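Long-range contact in Methylcobalamin\: coenzyme M methyltransferase (Methanosarcina mazei, PDB 4AY7), which transfers a methyl group from a methylated corrinoid to coenzyme M, a zinc-dependent step of methanogenesis: residues L124-K138 with A191-A204. Numbering follows the deposited sequence.
Sequences LLQRGRIPVVLEAIK and ASIIYANAMVEAGA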
ATOM      1  N   LEU A 124       9.364  19.549  -3.898  1.00 26.25           N
ATOM      2  CA  LEU A 124       8.325  18.567  -3.555  1.00 24.60           C
ATOM      3  C   LEU A 124       8.507  18.017  -2.135  1.00 24.16           C
ATOM      4  O   LEU A 124       7.580  17.980  -1.346  1.00 23.08           O
ATOM      5  CB  LEU A 124       8.401  17.388  -4.513  1.00 24.84           C
ATOM      6  CG  LEU A 124       7.292  16.347  -4.306  1.00 23.17           C
ATOM      7  CD1 LEU A 124       5.937  16.962  -4.513  1.00 22.95           C
ATOM      8  CD2 LEU A 124       7.541  15.182  -5.257  1.00 23.08           C
ATOM      9  N   LEU A 125       9.728  17.620  -1.800  1.00 24.49           N
ATOM     10  CA  LEU A 125       9.939  16.902  -0.524  1.00 24.43           C
ATOM     11  C   LEU A 125       9.762  17.736   0.753  1.00 25.32           C
ATOM     12  O   LEU A 125       9.647  17.212   1.862  1.00 25.64           O
ATOM     13  CB  LEU A 125      11.293  16.189  -0.570  1.00 24.69           C
ATOM     14  CG  LEU A 125      11.465  15.014  -1.578  1.00 23.65           C
ATOM     15  CD1 LEU A 125      12.866  14.432  -1.396  1.00 23.50           C
ATOM     16  CD2 LEU A 125      10.404  13.847  -1.541  1.00 22.27           C
ATOM     17  N   GLN A 126       9.729  19.030   0.610  1.00 25.83           N
ATOM     18  CA  GLN A 126       9.441  19.921   1.731  1.00 27.81           C
ATOM     19  C   GLN A 126       7.986  20.305   1.840  1.00 26.34           C
ATOM     20  O   GLN A 126       7.592  20.924   2.841  1.00 26.03           O
ATOM     21  CB  GLN A 126      10.311  21.184   1.665  1.00 30.37           C
ATOM     22  CG  GLN A 126      11.789  20.964   1.910  1.00 33.15           C
ATOM     23  CD  GLN A 126      12.596  21.518   0.753  1.00 40.53           C
ATOM     24  OE1 GLN A 126      13.288  22.556   0.862  1.00 41.31           O
ATOM     25  NE2 GLN A 126      12.434  20.873  -0.414  1.00 44.99           N
ATOM     26  N   ARG A 127       7.202  19.918   0.849  1.00 24.52           N
ATOM     27  CA  ARG A 127       5.799  20.271   0.763  1.00 24.85           C
ATOM     28  C   ARG A 127       4.820  19.354   1.472  1.00 24.11           C
ATOM     29  O   ARG A 127       5.065  18.168   1.618  1.00 21.71           O
ATOM     30  CB  ARG A 127       5.379  20.394  -0.691  1.00 25.73           C
ATOM     31  CG  ARG A 127       6.078  21.546  -1.381  1.00 28.16           C
ATOM     32  CD  ARG A 127       5.483  21.806  -2.758  1.00 30.98           C
ATOM     33  NE  ARG A 127       6.187  22.955  -3.370  1.00 35.94           N
ATOM     34  CZ  ARG A 127       5.626  23.859  -4.155  1.00 36.82           C
ATOM     35  NH1 ARG A 127       4.335  23.740  -4.477  1.00 37.36           N
ATOM     36  NH2 ARG A 127       6.358  24.889  -4.637  1.00 40.07           N
ATOM     37  N   GLY A 128       3.719  19.937   1.962  1.00 23.42           N
ATOM     38  CA  GLY A 128       2.661  19.134   2.574  1.00 22.95           C
ATOM     39  C   GLY A 128       3.183  18.416   3.798  1.00 22.74           C
ATOM     40  O   GLY A 128       3.931  18.986   4.574  1.00 22.40           O
ATOM     41  N   ARG A 129       2.804  17.143   3.904  1.00 21.13           N
ATOM     42  CA  ARG A 129       3.159  16.297   5.029  1.00 21.42           C
ATOM     43  C   ARG A 129       4.263  15.303   4.680  1.00 20.58           C
ATOM     44  O   ARG A 129       4.573  14.417   5.477  1.00 21.02           O
ATOM     45  CB  ARG A 129       1.892  15.654   5.535  1.00 21.54           C
ATOM     46  CG  ARG A 129       0.886  16.601   6.112  1.00 22.81           C
ATOM     47  CD  ARG A 129      -0.392  15.859   6.490  1.00 23.53           C
ATOM     48  NE  ARG A 129      -1.196  15.466   5.326  1.00 23.75           N
ATOM     49  CZ  ARG A 129      -1.617  14.247   5.077  1.00 24.85           C
ATOM     50  NH1 ARG A 129      -1.362  13.277   5.923  1.00 25.07           N
ATOM     51  NH2 ARG A 129      -2.332  14.021   3.983  1.00 26.50           N
ATOM     52  N   ILE A 130       4.949  15.522   3.560  1.00 20.66           N
ATOM     53  CA  ILE A 130       6.068  14.687   3.205  1.00 20.56           C
ATOM     54  C   ILE A 130       7.070  14.685   4.343  1.00 21.45           C
ATOM     55  O   ILE A 130       7.532  13.620   4.801  1.00 20.47           O
ATOM     56  CB  ILE A 130       6.687  15.043   1.809  1.00 20.53           C
ATOM     57  CG1 ILE A 130       5.711  14.535   0.723  1.00 20.17           C
ATOM     58  CG2 ILE A 130       8.026  14.298   1.594  1.00 20.46           C
ATOM     59  CD1 ILE A 130       6.125  14.866  -0.690  1.00 20.69           C
ATOM     60  N   PRO A 131       7.382  15.842   4.858  1.00 22.49           N
ATOM     61  CA  PRO A 131       8.302  15.808   5.974  1.00 23.21           C
ATOM     62  C   PRO A 131       7.788  15.137   7.276  1.00 22.89           C
ATOM     63  O   PRO A 131       8.622  14.698   8.083  1.00 24.19           O
ATOM     64  CB  PRO A 131       8.548  17.307   6.237  1.00 23.72           C
ATOM     65  CG  PRO A 131       8.239  17.991   4.934  1.00 24.23           C
ATOM     66  CD  PRO A 131       7.027  17.233   4.489  1.00 23.22           C
ATOM     67  N   VAL A 132       6.479  15.029   7.480  1.00 21.85           N
ATOM     68  CA  VAL A 132       5.946  14.271   8.616  1.00 21.64           C
ATOM     69  C   VAL A 132       6.252  12.755   8.437  1.00 21.21           C
ATOM     70  O   VAL A 132       6.725  12.091   9.384  1.00 20.98           O
ATOM     71  CB  VAL A 132       4.422  14.428   8.750  1.00 21.50           C
ATOM     72  CG1 VAL A 132       3.936  13.704   9.969  1.00 21.32           C
ATOM     73  CG2 VAL A 132       4.038  15.907   8.977  1.00 22.09           C
ATOM     74  N   VAL A 133       5.985  12.239   7.228  1.00 20.46           N
ATOM     75  CA  VAL A 133       6.231  10.845   6.931  1.00 20.13           C
ATOM     76  C   VAL A 133       7.711  10.501   7.011  1.00 20.67           C
ATOM     77  O   VAL A 133       8.066   9.516   7.657  1.00 20.05           O
ATOM     78  CB  VAL A 133       5.702  10.465   5.541  1.00 19.97           C
ATOM     79  CG1 VAL A 133       6.091   9.000   5.232  1.00 18.73           C
ATOM     80  CG2 VAL A 133       4.168  10.615   5.546  1.00 19.91           C
ATOM     81  N   LEU A 134       8.581  11.349   6.465  1.00 20.63           N
ATOM     82  CA  LEU A 134      10.014  11.045   6.526  1.00 21.28           C
ATOM     83  C   LEU A 134      10.519  11.060   7.946  1.00 22.00           C
ATOM     84  O   LEU A 134      11.291  10.221   8.357  1.00 22.16           O
ATOM     85  CB  LEU A 134      10.807  12.007   5.629  1.00 20.82           C
ATOM     86  CG  LEU A 134      10.376  11.996   4.147  1.00 20.24           C
ATOM     87  CD1 LEU A 134      11.300  12.907   3.346  1.00 21.02           C
ATOM     88  CD2 LEU A 134      10.377  10.561   3.516  1.00 20.03           C
ATOM     89  N   GLU A 135      10.089  12.009   8.721  1.00 23.53           N
ATOM     90  CA  GLU A 135      10.480  12.044  10.091  1.00 25.11           C
ATOM     91  C   GLU A 135       9.924  10.854  10.915  1.00 23.09           C
ATOM     92  O   GLU A 135      10.600  10.366  11.792  1.00 22.43           O
ATOM     93  CB  GLU A 135      10.080  13.381  10.689  1.00 28.19           C
ATOM     94  CG  GLU A 135      10.284  13.459  12.181  1.00 32.55           C
ATOM     95  CD  GLU A 135      11.753  13.651  12.587  1.00 39.31           C
ATOM     96  OE1 GLU A 135      12.699  13.640  11.713  1.00 46.29           O
ATOM     97  OE2 GLU A 135      11.948  13.909  13.805  1.00 47.36           O
ATOM     98  N   ALA A 136       8.716  10.415  10.627  1.00 21.59           N
ATOM     99  CA  ALA A 136       8.117   9.280  11.367  1.00 21.72           C
ATOM    100  C   ALA A 136       8.866   7.977  11.075  1.00 21.60           C
ATOM    101  O   ALA A 136       9.105   7.187  11.972  1.00 20.96           O
ATOM    102  CB  ALA A 136       6.611   9.137  11.104  1.00 21.28           C
ATOM    103  N   ILE A 137       9.333   7.837   9.832  1.00 21.26           N
ATOM    104  CA  ILE A 137      10.145   6.669   9.447  1.00 21.33           C
ATOM    105  C   ILE A 137      11.408   6.639  10.267  1.00 22.06           C
ATOM    106  O   ILE A 137      11.766   5.606  10.794  1.00 21.71           O
ATOM    107  CB  ILE A 137      10.501   6.683   7.951  1.00 21.21           C
ATOM    108  CG1 ILE A 137       9.211   6.466   7.147  1.00 20.96           C
ATOM    109  CG2 ILE A 137      11.586   5.623   7.685  1.00 21.52           C
ATOM    110  CD1 ILE A 137       9.360   6.819   5.638  1.00 20.99           C
ATOM    111  N   LYS A 138      12.060   7.785  10.401  1.00 24.25           N
ATOM    112  CA  LYS A 138      13.297   7.846  11.225  1.00 25.71           C
ATOM    113  C   LYS A 138      13.038   7.561  12.682  1.00 25.16           C
ATOM    114  O   LYS A 138      13.825   6.885  13.348  1.00 25.47           O
ATOM    115  CB  LYS A 138      13.940   9.209  11.097  1.00 27.25           C
ATOM    116  CG  LYS A 138      14.383   9.467   9.667  1.00 29.65           C
ATOM    117  CD  LYS A 138      14.813  10.914   9.490  1.00 32.09           C
ATOM    118  CE  LYS A 138      14.362  11.484   8.130  1.00 33.95           C
ATOM    119  NZ  LYS A 138      13.984  12.902   8.380  1.00 36.99           N
ATOM    120  N   ALA A 191       6.809  12.304  -9.840  1.00 20.69           N
ATOM    121  CA  ALA A 191       6.617  12.725  -8.435  1.00 19.82           C
ATOM    122  C   ALA A 191       6.642  11.476  -7.558  1.00 19.02           C
ATOM    123  O   ALA A 191       7.202  11.478  -6.465  1.00 18.93           O
ATOM    124  CB  ALA A 191       5.271  13.502  -8.237  1.00 18.70           C
ATOM    125  N   SER A 192       5.997  10.424  -8.011  1.00 18.89           N
ATOM    126  CA  SER A 192       5.896   9.158  -7.223  1.00 18.39           C
ATOM    127  C   SER A 192       7.272   8.576  -6.930  1.00 18.33           C
ATOM    128  O   SER A 192       7.565   8.173  -5.814  1.00 17.57           O
ATOM    129  CB  SER A 192       4.991   8.140  -7.972  1.00 19.08           C
ATOM    130  OG  SER A 192       3.619   8.567  -7.821  1.00 19.73           O
ATOM    131  N   ILE A 193       8.139   8.588  -7.929  1.00 18.68           N
ATOM    132  CA  ILE A 193       9.457   7.973  -7.787  1.00 18.86           C
ATOM    133  C   ILE A 193      10.273   8.811  -6.800  1.00 19.03           C
ATOM    134  O   ILE A 193      10.969   8.271  -5.894  1.00 19.57           O
ATOM    135  CB  ILE A 193      10.145   7.928  -9.162  1.00 19.37           C
ATOM    136  CG1 ILE A 193       9.451   6.898  -9.996  1.00 19.64           C
ATOM    137  CG2 ILE A 193      11.632   7.736  -9.006  1.00 19.54           C
ATOM    138  CD1 ILE A 193       9.822   6.985 -11.447  1.00 20.44           C
ATOM    139  N   ILE A 194      10.175  10.126  -6.946  1.00 18.99           N
ATOM    140  CA  ILE A 194      10.902  11.048  -6.050  1.00 19.06           C
ATOM    141  C   ILE A 194      10.524  10.786  -4.576  1.00 18.65           C
ATOM    142  O   ILE A 194      11.384  10.726  -3.699  1.00 18.86           O
ATOM    143  CB  ILE A 194      10.681  12.519  -6.402  1.00 19.47           C
ATOM    144  CG1 ILE A 194      11.358  12.873  -7.755  1.00 19.96           C
ATOM    145  CG2 ILE A 194      11.187  13.437  -5.254  1.00 19.96           C
ATOM    146  CD1 ILE A 194      10.883  14.140  -8.457  1.00 20.21           C
ATOM    147  N   TYR A 195       9.239  10.724  -4.305  1.00 17.84           N
ATOM    148  CA  TYR A 195       8.746  10.521  -2.907  1.00 17.81           C
ATOM    149  C   TYR A 195       9.114   9.140  -2.402  1.00 17.78           C
ATOM    150  O   TYR A 195       9.630   8.979  -1.291  1.00 18.81           O
ATOM    151  CB  TYR A 195       7.242  10.687  -2.893  1.00 17.43           C
ATOM    152  CG  TYR A 195       6.557  10.440  -1.544  1.00 17.45           C
ATOM    153  CD1 TYR A 195       7.147  10.827  -0.346  1.00 17.71           C
ATOM    154  CD2 TYR A 195       5.320   9.833  -1.487  1.00 17.31           C
ATOM    155  CE1 TYR A 195       6.523  10.612   0.884  1.00 17.99           C
ATOM    156  CE2 TYR A 195       4.627   9.661  -0.267  1.00 17.68           C
ATOM    157  CZ  TYR A 195       5.257  10.038   0.922  1.00 18.00           C
ATOM    158  OH  TYR A 195       4.658   9.827   2.129  1.00 18.34           O
ATOM    159  N   ALA A 196       8.891   8.131  -3.233  1.00 17.48           N
ATOM    160  CA  ALA A 196       9.255   6.738  -2.865  1.00 17.24           C
ATOM    161  C   ALA A 196      10.749   6.622  -2.468  1.00 17.94           C
ATOM    162  O   ALA A 196      11.065   6.106  -1.416  1.00 18.04           O
ATOM    163  CB  ALA A 196       8.924   5.784  -4.026  1.00 16.79           C
ATOM    164  N   ASN A 197      11.657   7.124  -3.301  1.00 18.39           N
ATOM    165  CA  ASN A 197      13.042   7.139  -2.956  1.00 19.07           C
ATOM    166  C   ASN A 197      13.417   7.880  -1.737  1.00 19.99           C
ATOM    167  O   ASN A 197      14.374   7.493  -1.026  1.00 20.64           O
ATOM    168  CB  ASN A 197      13.930   7.508  -4.177  1.00 19.89           C
ATOM    169  CG  ASN A 197      14.016   6.390  -5.226  1.00 20.14           C
ATOM    170  OD1 ASN A 197      14.028   5.251  -4.881  1.00 19.75           O
ATOM    171  ND2 ASN A 197      14.070   6.741  -6.514  1.00 20.94           N
ATOM    172  N   ALA A 198      12.697   8.986  -1.458  1.00 19.89           N
ATOM    173  CA  ALA A 198      12.868   9.669  -0.199  1.00 20.40           C
ATOM    174  C   ALA A 198      12.508   8.808   0.975  1.00 20.12           C
ATOM    175  O   ALA A 198      13.193   8.879   2.004  1.00 20.94           O
ATOM    176  CB  ALA A 198      12.062  10.980  -0.125  1.00 19.96           C
ATOM    177  N   MET A 199      11.384   8.106   0.912  1.00 19.68           N
ATOM    178  CA  MET A 199      11.053   7.173   2.010  1.00 20.15           C
ATOM    179  C   MET A 199      12.134   6.097   2.177  1.00 20.58           C
ATOM    180  O   MET A 199      12.515   5.800   3.303  1.00 21.21           O
ATOM    181  CB  MET A 199       9.692   6.511   1.810  1.00 20.64           C
ATOM    182  CG  MET A 199       8.529   7.440   1.964  1.00 21.42           C
ATOM    183  SD  MET A 199       6.882   6.680   2.177  1.00 23.09           S
ATOM    184  CE  MET A 199       6.488   6.253   0.494  1.00 23.40           C
ATOM    185  N   VAL A 200      12.676   5.586   1.070  1.00 20.23           N
ATOM    186  CA  VAL A 200      13.771   4.652   1.154  1.00 22.01           C
ATOM    187  C   VAL A 200      14.951   5.287   1.865  1.00 23.67           C
ATOM    188  O   VAL A 200      15.522   4.665   2.769  1.00 23.98           O
ATOM    189  CB  VAL A 200      14.172   4.094  -0.253  1.00 21.92           C
ATOM    190  CG1 VAL A 200      15.470   3.276  -0.187  1.00 23.29           C
ATOM    191  CG2 VAL A 200      13.020   3.252  -0.848  1.00 21.50           C
ATOM    192  N   GLU A 201      15.337   6.508   1.457  1.00 26.15           N
ATOM    193  CA  GLU A 201      16.493   7.210   2.086  1.00 28.09           C
ATOM    194  C   GLU A 201      16.220   7.433   3.559  1.00 26.49           C
ATOM    195  O   GLU A 201      17.149   7.421   4.342  1.00 27.43           O
ATOM    196  CB  GLU A 201      16.870   8.531   1.368  1.00 32.41           C
ATOM    197  CG  GLU A 201      17.603   8.338   0.012  1.00 38.53           C
ATOM    198  CD  GLU A 201      17.291   9.359  -1.168  1.00 44.43           C
ATOM    199  OE1 GLU A 201      16.713  10.475  -0.957  1.00 55.83           O
ATOM    200  OE2 GLU A 201      17.636   9.050  -2.360  1.00 47.62           O
ATOM    201  N   ALA A 202      14.964   7.620   3.939  1.00 24.52           N
ATOM    202  CA  ALA A 202      14.615   7.817   5.357  1.00 25.01           C
ATOM    203  C   ALA A 202      14.684   6.543   6.154  1.00 24.61           C
ATOM    204  O   ALA A 202      14.784   6.616   7.371  1.00 26.12           O
ATOM    205  CB  ALA A 202      13.203   8.446   5.561  1.00 23.58           C
ATOM    206  N   GLY A 203      14.592   5.379   5.500  1.00 23.99           N
ATOM    207  CA  GLY A 203      14.725   4.108   6.193  1.00 23.59           C
ATOM    208  C   GLY A 203      13.702   3.002   5.870  1.00 22.56           C
ATOM    209  O   GLY A 203      13.807   1.901   6.432  1.00 22.99           O
ATOM    210  N   ALA A 204      12.771   3.253   4.922  1.00 21.21           N
ATOM    211  CA  ALA A 204      11.809   2.231   4.451  1.00 20.69           C
ATOM    212  C   ALA A 204      12.554   1.167   3.683  1.00 20.24           C
ATOM    213  O   ALA A 204      13.469   1.448   2.897  1.00 21.10           O
ATOM    214  CB  ALA A 204      10.695   2.816   3.556  1.00 19.62           C
TER
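Tyr-195 leans out of its helix, past Ile-130 to Val-133. Its CG stands anti to the backbone N (chi1 177°), which carries the ring across to the other segment. Ile-130 lies obliquely beside the ring, CG1 4.0 Å from CE1 of Tyr-195. Further out, the phenol OH of Tyr-195 ends 3.5 Å from both CG1 and CG2 of Val-133, and the two side chains meet at about a right angle. Met-199, one turn on, folds its CE over one ring face, offset toward the rim. With an alanine in place of the tyrosine, Ile-130 would probably lose its contact on this helix, and Met-199 CE the ring face it lies over.

Toward Gly-203, where the partner helix ends, Leu-134 and Ala-202 bring the backbones closest, CA to CA 5.7 Å. Leu-134 CD2 reaches the backbone of the partner helix, 3.6 Å from Ala-198 O. Ile-137 divides its branches: CD1 meets Met-199 CG at 3.8 Å, while CG2 rests 3.4 Å from Ala-202 O. Helix 178-202 ends here in a Schellman motif at Gly-203. Ile-137 CG2 packs on the Gly-203 backbone. At the other end, Leu-125 CD2 packs 3.6 Å from Ala-198 CB and also touches Ile-194 CG2. Leu-124 CD2 lies over Ala-191.

A type II' turn from Arg-127 to Ile-130 links the 3-10 turn 124-126 to helix 130-144. Arg-129 sits at the N-cap of that helix and forms a salt bridge with Glu-89.

Segments 130-138 and 191-202 run in the same general direction, crossing at -28° with axes 9.0 Å apart at their closest. They belong to neighbouring outer helices of the TIM barrel. Met-154 of strand 150-155 touches Tyr-195 and Met-199 from the barrel side, and helix 221-238 packs against Ile-193 and Ala-196.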